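Local coordinates for protein-tyrosine-phosphatase PTP1 (Arabidopsis thaliana, PDB 6KRW) that removes phosphate from phosphotyrosine in proteins, dephosphorylating the MAP kinase MPK6, which it probably inhibits, and helping to modulate plant defence, at residues 235-238 against 243-246; 66-71 against 237-242; 149-154 against 178-183. One frame throughout, in Å; residues are numbered along the deposited sequence.

Contact 1: residues 235-238 against 243-246. With FLC (citrate anion), chain D.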
loop_
_atom_site.group_PDB
_atom_site.type_symbol
_atom_site.label_atom_id
_atom_site.label_comp_id
_atom_site.label_asym_id
_atom_site.label_seq_id
_atom_site.Cartn_x
_atom_site.Cartn_y
_atom_site.Cartn_z
ATOM N N VAL A 235 -1.291 -3.118 0.331
ATOM C CA VAL A 235 -0.358 -2.271 1.107
ATOM C C VAL A 235 -1.035 -1.897 2.394
ATOM O O VAL A 235 -2.193 -1.421 2.353
ATOM C CB VAL A 235 0.165 -1.046 0.358
ATOM C CG1 VAL A 235 1.223 -0.327 1.163
ATOM C CG2 VAL A 235 0.660 -1.372 -1.032
ATOM N N HIS A 236 -0.389 -2.153 3.530
ATOM C CA HIS A 236 -1.022 -1.790 4.807
ATOM C C HIS A 236 0.035 -1.346 5.808
ATOM O O HIS A 236 1.197 -1.797 5.730
ATOM C CB HIS A 236 -1.886 -2.915 5.357
ATOM C CG HIS A 236 -1.150 -4.011 6.072
ATOM N ND1 HIS A 236 -0.893 -3.910 7.411
ATOM C CD2 HIS A 236 -0.778 -5.228 5.665
ATOM C CE1 HIS A 236 -0.263 -5.034 7.811
ATOM N NE2 HIS A 236 -0.160 -5.865 6.740
ATOM N N CYS A 237 -0.369 -0.516 6.734
ATOM C CA CYS A 237 0.440 -0.175 7.923
ATOM C C CYS A 237 -0.502 -0.386 9.100
ATOM O O CYS A 237 -1.017 -1.493 9.239
ATOM C CB CYS A 237 1.043 1.230 7.807
ATOM S SG CYS A 237 -0.113 2.527 7.288
ATOM N N SER A 238 -0.713 0.622 9.913
ATOM C CA SER A 238 -1.700 0.473 10.991
ATOM C C SER A 238 -3.068 0.984 10.501
ATOM O O SER A 238 -4.006 0.202 10.511
ATOM C CB SER A 238 -1.251 1.146 12.234
ATOM O OG SER A 238 -2.093 0.758 13.288
ATOM N N ARG A 243 1.943 5.757 6.052
ATOM C CA ARG A 243 3.028 4.973 5.439
ATOM C C ARG A 243 2.516 4.315 4.158
ATOM O O ARG A 243 3.189 4.336 3.195
ATOM C CB ARG A 243 3.535 3.978 6.490
ATOM C CG ARG A 243 4.216 4.687 7.659
ATOM C CD ARG A 243 4.455 3.779 8.851
ATOM N NE ARG A 243 3.234 3.498 9.596
ATOM C CZ ARG A 243 3.197 2.793 10.716
ATOM N NH1 ARG A 243 4.327 2.329 11.256
ATOM N NH2 ARG A 243 2.057 2.560 11.320
ATOM N N THR A 244 1.312 3.768 4.198
ATOM C CA THR A 244 0.698 3.103 3.029
ATOM C C THR A 244 0.605 4.081 1.852
ATOM O O THR A 244 1.009 3.746 0.777
ATOM C CB THR A 244 -0.683 2.589 3.415
ATOM O OG1 THR A 244 -0.505 1.517 4.329
ATOM C CG2 THR A 244 -1.480 2.082 2.230
ATOM N N GLY A 245 0.075 5.276 2.084
ATOM C CA GLY A 245 -0.055 6.245 0.980
ATOM C C GLY A 245 1.285 6.675 0.433
ATOM O O GLY A 245 1.436 6.859 -0.774
ATOM N N THR A 246 2.276 6.848 1.316
ATOM C CA THR A 246 3.632 7.243 0.899
ATOM C C THR A 246 4.204 6.138 0.000
ATOM O O THR A 246 4.735 6.455 -1.040
ATOM C CB THR A 246 4.478 7.533 2.144
ATOM O OG1 THR A 246 3.847 8.514 2.971
ATOM C CG2 THR A 246 5.879 7.984 1.802
HETATM C CAC FLC D . 1.188 6.260 9.601
HETATM C CA FLC D . 0.303 6.124 10.812
HETATM C CB FLC D . -0.913 5.241 10.556
HETATM C CBC FLC D . -1.589 5.798 9.281
HETATM C CG FLC D . -1.877 5.370 11.745
HETATM C CGC FLC D . -1.386 4.940 13.121
HETATM O OA1 FLC D . 1.228 5.365 8.815
HETATM O OA2 FLC D . 1.721 7.260 9.429
HETATM O OB1 FLC D . -1.767 5.052 8.336
HETATM O OB2 FLC D . -1.865 7.005 9.317
HETATM O OG1 FLC D . -0.373 4.217 13.228
HETATM O OG2 FLC D . -2.069 5.318 14.095
HETATM O OHB FLC D . -0.524 3.887 10.349
#

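Contact 2: residues 66-71 against 237-242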
loop_
_atom_site.group_PDB
_atom_site.type_symbol
_atom_site.label_atom_id
_atom_site.label_comp_id
_atom_site.label_asym_id
_atom_site.label_seq_id
_atom_site.Cartn_x
_atom_site.Cartn_y
_atom_site.Cartn_z
ATOM N N SER A 66 -11.663 5.064 14.136
ATOM C CA SER A 66 -13.056 5.442 13.798
ATOM C C SER A 66 -13.113 6.403 12.600
ATOM O O SER A 66 -14.176 6.441 11.939
ATOM C CB SER A 66 -13.737 6.010 15.005
ATOM O OG SER A 66 -13.122 7.216 15.407
ATOM N N ASP A 67 -12.054 7.151 12.313
ATOM C CA ASP A 67 -12.059 8.196 11.260
ATOM C C ASP A 67 -11.217 7.748 10.059
ATOM O O ASP A 67 -10.941 8.588 9.175
ATOM C CB ASP A 67 -11.560 9.514 11.853
ATOM C CG ASP A 67 -10.169 9.430 12.473
ATOM O OD1 ASP A 67 -9.667 8.308 12.669
ATOM O OD2 ASP A 67 -9.606 10.490 12.771
ATOM N N VAL A 68 -10.802 6.483 10.002
ATOM C CA VAL A 68 -10.069 5.982 8.811
ATOM C C VAL A 68 -10.835 4.787 8.271
ATOM O O VAL A 68 -10.765 3.680 8.816
ATOM C CB VAL A 68 -8.604 5.615 9.095
ATOM C CG1 VAL A 68 -7.937 5.159 7.799
ATOM C CG2 VAL A 68 -7.859 6.786 9.714
ATOM N N VAL A 69 -11.652 5.043 7.264
ATOM C CA VAL A 69 -12.610 4.083 6.696
ATOM C C VAL A 69 -12.613 4.306 5.189
ATOM O O VAL A 69 -12.302 5.410 4.722
ATOM C CB VAL A 69 -14.023 4.274 7.263
ATOM C CG1 VAL A 69 -14.091 3.917 8.730
ATOM C CG2 VAL A 69 -14.543 5.684 7.032
ATOM N N PRO A 70 -12.965 3.259 4.417
ATOM C CA PRO A 70 -13.070 3.395 2.968
ATOM C C PRO A 70 -14.391 4.074 2.565
ATOM O O PRO A 70 -15.404 3.873 3.204
ATOM C CB PRO A 70 -13.043 1.954 2.458
ATOM C CG PRO A 70 -13.760 1.197 3.574
ATOM C CD PRO A 70 -13.276 1.885 4.855
ATOM N N PHE A 71 -14.284 4.821 1.483
ATOM C CA PHE A 71 -15.492 5.366 0.814
ATOM C C PHE A 71 -16.328 4.237 0.251
ATOM O O PHE A 71 -15.807 3.227 -0.271
ATOM C CB PHE A 71 -15.043 6.303 -0.301
ATOM C CG PHE A 71 -14.166 7.434 0.137
ATOM C CD1 PHE A 71 -14.515 8.244 1.214
ATOM C CD2 PHE A 71 -13.006 7.747 -0.549
ATOM C CE1 PHE A 71 -13.701 9.297 1.602
ATOM C CE2 PHE A 71 -12.181 8.790 -0.159
ATOM C CZ PHE A 71 -12.530 9.562 0.915
ATOM N N CYS A 237 -0.369 -0.516 6.734
ATOM C CA CYS A 237 0.440 -0.175 7.923
ATOM C C CYS A 237 -0.502 -0.386 9.100
ATOM O O CYS A 237 -1.017 -1.493 9.239
ATOM C CB CYS A 237 1.043 1.230 7.807
ATOM S SG CYS A 237 -0.113 2.527 7.288
ATOM N N SER A 238 -0.713 0.622 9.913
ATOM C CA SER A 238 -1.700 0.473 10.991
ATOM C C SER A 238 -3.068 0.984 10.501
ATOM O O SER A 238 -4.006 0.202 10.511
ATOM C CB SER A 238 -1.251 1.146 12.234
ATOM O OG SER A 238 -2.093 0.758 13.288
ATOM N N ALA A 239 -3.179 2.254 10.112
ATOM C CA ALA A 239 -4.455 2.795 9.573
ATOM C C ALA A 239 -4.560 2.551 8.072
ATOM O O ALA A 239 -5.710 2.607 7.555
ATOM C CB ALA A 239 -4.565 4.254 9.889
ATOM N N GLY A 240 -3.458 2.317 7.395
ATOM C CA GLY A 240 -3.417 2.126 5.943
ATOM C C GLY A 240 -3.537 3.427 5.163
ATOM O O GLY A 240 -4.111 3.372 4.051
ATOM N N ILE A 241 -3.040 4.532 5.675
ATOM C CA ILE A 241 -3.062 5.814 4.928
ATOM C C ILE A 241 -1.730 6.570 4.928
ATOM O O ILE A 241 -1.363 7.066 3.886
ATOM C CB ILE A 241 -4.236 6.707 5.392
ATOM C CG1 ILE A 241 -4.192 7.062 6.875
ATOM C CG2 ILE A 241 -5.576 6.091 4.984
ATOM C CD1 ILE A 241 -5.206 8.101 7.290
ATOM N N GLY A 242 -0.968 6.606 6.047
ATOM C CA GLY A 242 0.229 7.464 6.064
ATOM C C GLY A 242 1.399 6.775 5.386
ATOM O O GLY A 242 1.797 7.172 4.290
#

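Contact 3: residues 149-154 against 178-183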
loop_
_atom_site.group_PDB
_atom_site.type_symbol
_atom_site.label_atom_id
_atom_site.label_comp_id
_atom_site.label_asym_id
_atom_site.label_seq_id
_atom_site.Cartn_x
_atom_site.Cartn_y
_atom_site.Cartn_z
ATOM N N ASP A 149 -1.300 -10.237 14.446
ATOM C CA ASP A 149 -0.476 -11.275 13.784
ATOM C C ASP A 149 -1.375 -12.194 12.954
ATOM O O ASP A 149 -1.986 -13.110 13.495
ATOM C CB ASP A 149 0.334 -12.072 14.811
ATOM C CG ASP A 149 1.220 -13.137 14.197
ATOM O OD1 ASP A 149 1.106 -13.386 12.989
ATOM O OD2 ASP A 149 1.998 -13.764 14.977
ATOM N N TYR A 150 -1.486 -11.897 11.667
ATOM C CA TYR A 150 -2.324 -12.689 10.747
ATOM C C TYR A 150 -1.451 -13.583 9.882
ATOM O O TYR A 150 -2.010 -14.215 8.999
ATOM C CB TYR A 150 -3.155 -11.715 9.890
ATOM C CG TYR A 150 -2.360 -10.805 8.971
ATOM C CD1 TYR A 150 -1.987 -11.216 7.708
ATOM C CD2 TYR A 150 -1.901 -9.571 9.406
ATOM C CE1 TYR A 150 -1.191 -10.421 6.896
ATOM C CE2 TYR A 150 -1.093 -8.766 8.615
ATOM C CZ TYR A 150 -0.734 -9.200 7.357
ATOM O OH TYR A 150 0.070 -8.466 6.536
ATOM N N PHE A 151 -0.149 -13.734 10.179
ATOM C CA PHE A 151 0.710 -14.417 9.173
ATOM C C PHE A 151 1.776 -15.343 9.778
ATOM O O PHE A 151 2.313 -16.166 9.016
ATOM C CB PHE A 151 1.366 -13.394 8.249
ATOM C CG PHE A 151 2.157 -12.342 8.981
ATOM C CD1 PHE A 151 1.549 -11.156 9.357
ATOM C CD2 PHE A 151 3.501 -12.515 9.271
ATOM C CE1 PHE A 151 2.251 -10.167 10.028
ATOM C CE2 PHE A 151 4.203 -11.522 9.930
ATOM C CZ PHE A 151 3.583 -10.362 10.331
ATOM N N GLN A 152 2.113 -15.251 11.058
ATOM C CA GLN A 152 3.188 -16.108 11.607
ATOM C C GLN A 152 2.603 -17.470 11.973
ATOM O O GLN A 152 1.532 -17.516 12.573
ATOM C CB GLN A 152 3.825 -15.415 12.803
ATOM C CG GLN A 152 4.566 -14.135 12.429
ATOM C CD GLN A 152 5.407 -13.621 13.572
ATOM O OE1 GLN A 152 6.636 -13.704 13.548
ATOM N NE2 GLN A 152 4.744 -13.113 14.601
ATOM N N ASP A 153 3.294 -18.549 11.617
ATOM C CA ASP A 153 2.806 -19.932 11.879
ATOM C C ASP A 153 3.907 -20.744 12.569
ATOM O O ASP A 153 4.083 -21.938 12.226
ATOM C CB ASP A 153 2.306 -20.585 10.587
ATOM C CG ASP A 153 3.411 -21.026 9.638
ATOM O OD1 ASP A 153 4.516 -20.453 9.705
ATOM O OD2 ASP A 153 3.159 -21.948 8.840
ATOM N N GLU A 154 4.600 -20.143 13.536
ATOM C CA GLU A 154 5.706 -20.850 14.234
ATOM C C GLU A 154 5.145 -21.992 15.085
ATOM O O GLU A 154 5.848 -22.996 15.236
ATOM C CB GLU A 154 6.539 -19.873 15.060
ATOM C CG GLU A 154 6.897 -18.614 14.282
ATOM C CD GLU A 154 8.377 -18.274 14.265
ATOM O OE1 GLU A 154 8.799 -17.507 13.374
ATOM O OE2 GLU A 154 9.108 -18.788 15.132
ATOM N N MET A 178 11.712 -8.455 5.605
ATOM C CA MET A 178 11.364 -9.868 5.895
ATOM C C MET A 178 10.459 -10.371 4.787
ATOM O O MET A 178 9.395 -9.716 4.551
ATOM C CB MET A 178 10.688 -10.006 7.251
ATOM C CG MET A 178 11.652 -9.989 8.402
ATOM S SD MET A 178 10.801 -9.908 9.977
ATOM C CE MET A 178 10.291 -8.185 9.990
ATOM N N LEU A 179 10.930 -11.321 4.009
ATOM C CA LEU A 179 10.225 -11.946 2.884
ATOM C C LEU A 179 9.641 -13.275 3.318
ATOM O O LEU A 179 10.410 -14.121 3.634
ATOM C CB LEU A 179 11.155 -12.073 1.683
ATOM C CG LEU A 179 12.002 -10.846 1.364
ATOM C CD1 LEU A 179 12.966 -11.158 0.234
ATOM C CD2 LEU A 179 11.146 -9.640 0.991
ATOM N N ARG A 180 8.324 -13.413 3.286
ATOM C CA ARG A 180 7.629 -14.669 3.610
ATOM C C ARG A 180 6.834 -15.138 2.405
ATOM O O ARG A 180 5.911 -14.437 2.006
ATOM C CB ARG A 180 6.720 -14.512 4.815
ATOM C CG ARG A 180 7.407 -14.100 6.100
ATOM C CD ARG A 180 6.405 -13.920 7.211
ATOM N NE ARG A 180 6.989 -13.765 8.539
ATOM C CZ ARG A 180 7.365 -12.606 9.096
ATOM N NH1 ARG A 180 7.268 -11.457 8.443
ATOM N NH2 ARG A 180 7.847 -12.600 10.325
ATOM N N ASN A 181 7.200 -16.287 1.866
ATOM C CA ASN A 181 6.410 -16.981 0.825
ATOM C C ASN A 181 5.303 -17.757 1.535
ATOM O O ASN A 181 5.589 -18.753 2.253
ATOM C CB ASN A 181 7.293 -17.907 0.001
ATOM C CG ASN A 181 6.622 -18.371 -1.268
ATOM O OD1 ASN A 181 5.675 -19.154 -1.228
ATOM N ND2 ASN A 181 7.119 -17.904 -2.399
ATOM N N LEU A 182 4.067 -17.291 1.345
ATOM C CA LEU A 182 2.905 -17.832 2.070
ATOM C C LEU A 182 2.035 -18.607 1.095
ATOM O O LEU A 182 2.015 -18.304 -0.113
ATOM C CB LEU A 182 2.085 -16.688 2.665
ATOM C CG LEU A 182 2.811 -15.814 3.684
ATOM C CD1 LEU A 182 1.870 -14.742 4.242
ATOM C CD2 LEU A 182 3.419 -16.694 4.769
ATOM N N GLU A 183 1.327 -19.575 1.649
ATOM C CA GLU A 183 0.397 -20.430 0.905
ATOM C C GLU A 183 -0.929 -20.370 1.640
ATOM O O GLU A 183 -0.968 -20.705 2.837
ATOM C CB GLU A 183 0.949 -21.840 0.856
ATOM C CG GLU A 183 -0.051 -22.884 0.424
ATOM C CD GLU A 183 0.532 -24.288 0.430
ATOM O OE1 GLU A 183 1.688 -24.455 -0.029
ATOM O OE2 GLU A 183 -0.158 -25.203 0.917
#

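Contact 1: residues 235-238 against 243-246
The backbone leaves strand 233-236, swings round and returns as helix 242-259, bringing the CA atoms of H236 and T244 to within 5.5 Å. This strand-loop-helix unit is the HCX5R signature of cysteine-dependent phosphatases, whose loop forms the phosphate-binding P-loop. At its base V235 and T244 lie alongside each other, their side chains running opposite ways, with V235 CG1 3.8 Å from T244 CG2. C237, the residue that becomes the phosphocysteine intermediate, turns SG toward the helix start, where T244 N gives it a weak, long hydrogen bond of 3.6 Å. R243 bends at chi3 (-75°), which folds its guanidinium back over the loop. A citrate, probably from the crystallisation liquor, occupies this cradle and shows how it holds an anion. Its OA1 is pinched by one residue, at 2.9 Å from R243 N and 2.8 Å from R243 NE. Its hydroxyl OHB lies in the guanidinium plane and receives R243 NH2 in a nearly straight bond of 3.1 Å. R243 NH1 is tied to W204 O. H236 NE2 is hydrogen-bonded to Y150 OH, while H236 ND1 donates to C237 O at 3.0 Å, on a lone pair in the carbonyl plane, the oxygen close to the ring plane.

Contact 2: residues 66-71 against 237-242
The carbonyl oxygen of A239 accepts a hydrogen bond from R278 NH2, and the CG1 methyl of V68 packs against this A239 O at 3.4 Å. No hydrogen bond joins segments 66-71 and 237-242 themselves, so their meeting is a small apolar one, burying 132 Å² in all, and V68 carries the whole of its side. With CG1 anti to the backbone N (chi1 -178°), V68 sets both methyls against the loop. I241 answers with two carbons of its own, the side chains meeting tip to tip: V68 CG1 lies 3.8 Å from I241 CG2, and V68 CG2 lies 3.8 Å from I241 CD1. The CB of A239 is a looser third point, 4.1 Å from V68 CG1. Replacing V68 with the smaller alanine would remove both gamma carbons, which is likely to open a gap beside A239 O and let the end of I241 turn more easily.

In classical tyrosine phosphatases the corresponding valine, alanine and isoleucine line the phosphotyrosine pocket, and the same role is probable here. The backbone N atoms of A239, I241 and G242 donate to a bound citrate, as fits an anion-binding loop. R278 NE also bonds G240 O. S238 OG, bonded to K146 O, is also bonded to the OH of Y65, just before segment 66-71. That segment follows helix 52-55 and precedes strand 75-77 along the chain, with V69 turned back onto helices 47-50 and 52-55; segment 237-242 joins strand 233-236 to helix 242-259, with I241 at the N-cap position of that helix, so V68 bridges loop 66-71 and the central strand-helix unit.

Contact 3: residues 149-154 against 178-183
Two torsions set up the meeting of F151 and R180: chi1 of 56° places the F151 ring between its own backbone N and carbonyl carbon, and chi4 of 88° turns the guanidinium at the end of the otherwise extended R180 chain. The two side chains cross at about a right angle, their planes 61° apart, so this is no parallel stack. The ring instead offers a corner: F151 CE2 sits over the middle of the guanidinium face, 3.4 Å from R180 CZ, while R180 NH2 lies close to the ring plane. R180 NH1 donates a hydrogen bond to Q200 OE1 on strand 194-200. Q152 OE1 comes near the same group, 3.6 Å from R180 NH2, without a hydrogen bond. F151 CB touches L182 CD1 at 4.3 Å.

D149 helps to fix F151 and Q152. Its OD1 accepts two backbone bonds, from F151 N at 3.1 Å and from Q152 N at 2.9 Å, the second on its syn lone pair. Q152 NE2 reaches D149 OD2 at 2.8 Å from well above the carboxylate plane, so backbone and side chain of the glutamine are both tied to one acid. The F151 ring is further packed by H198 and M134, and its CD1 lies over the face of the Y150 ring. The arrangement is an Asx turn in a loop that packs, chiefly through F151, on strand 178-186 of the mixed sheet at the core of the classical tyrosine phosphatase fold.

Contacts 1 and 2 have centres 9 Å apart and share C237 and S238: one follows the signature loop back to the start of helix 242-259, the other follows it outward to segment 66-71. Contact 3 lies farther off, 18 Å from contact 1 and 23 Å from contact 2 between centres. Along the chain segment 66-71 comes first, both segments of contact 3 next, and the signature loop last. Contacts 1 and 3 both reach the mixed sheet, through strands 233-236 and 178-186, and they touch where H236 NE2 and Y150 OH lie 2.6 Å apart. The strand-loop-helix unit thus meets the probable pocket-lining segment 66-71 on its loop and, through H236, loop 149-154 at the strand end.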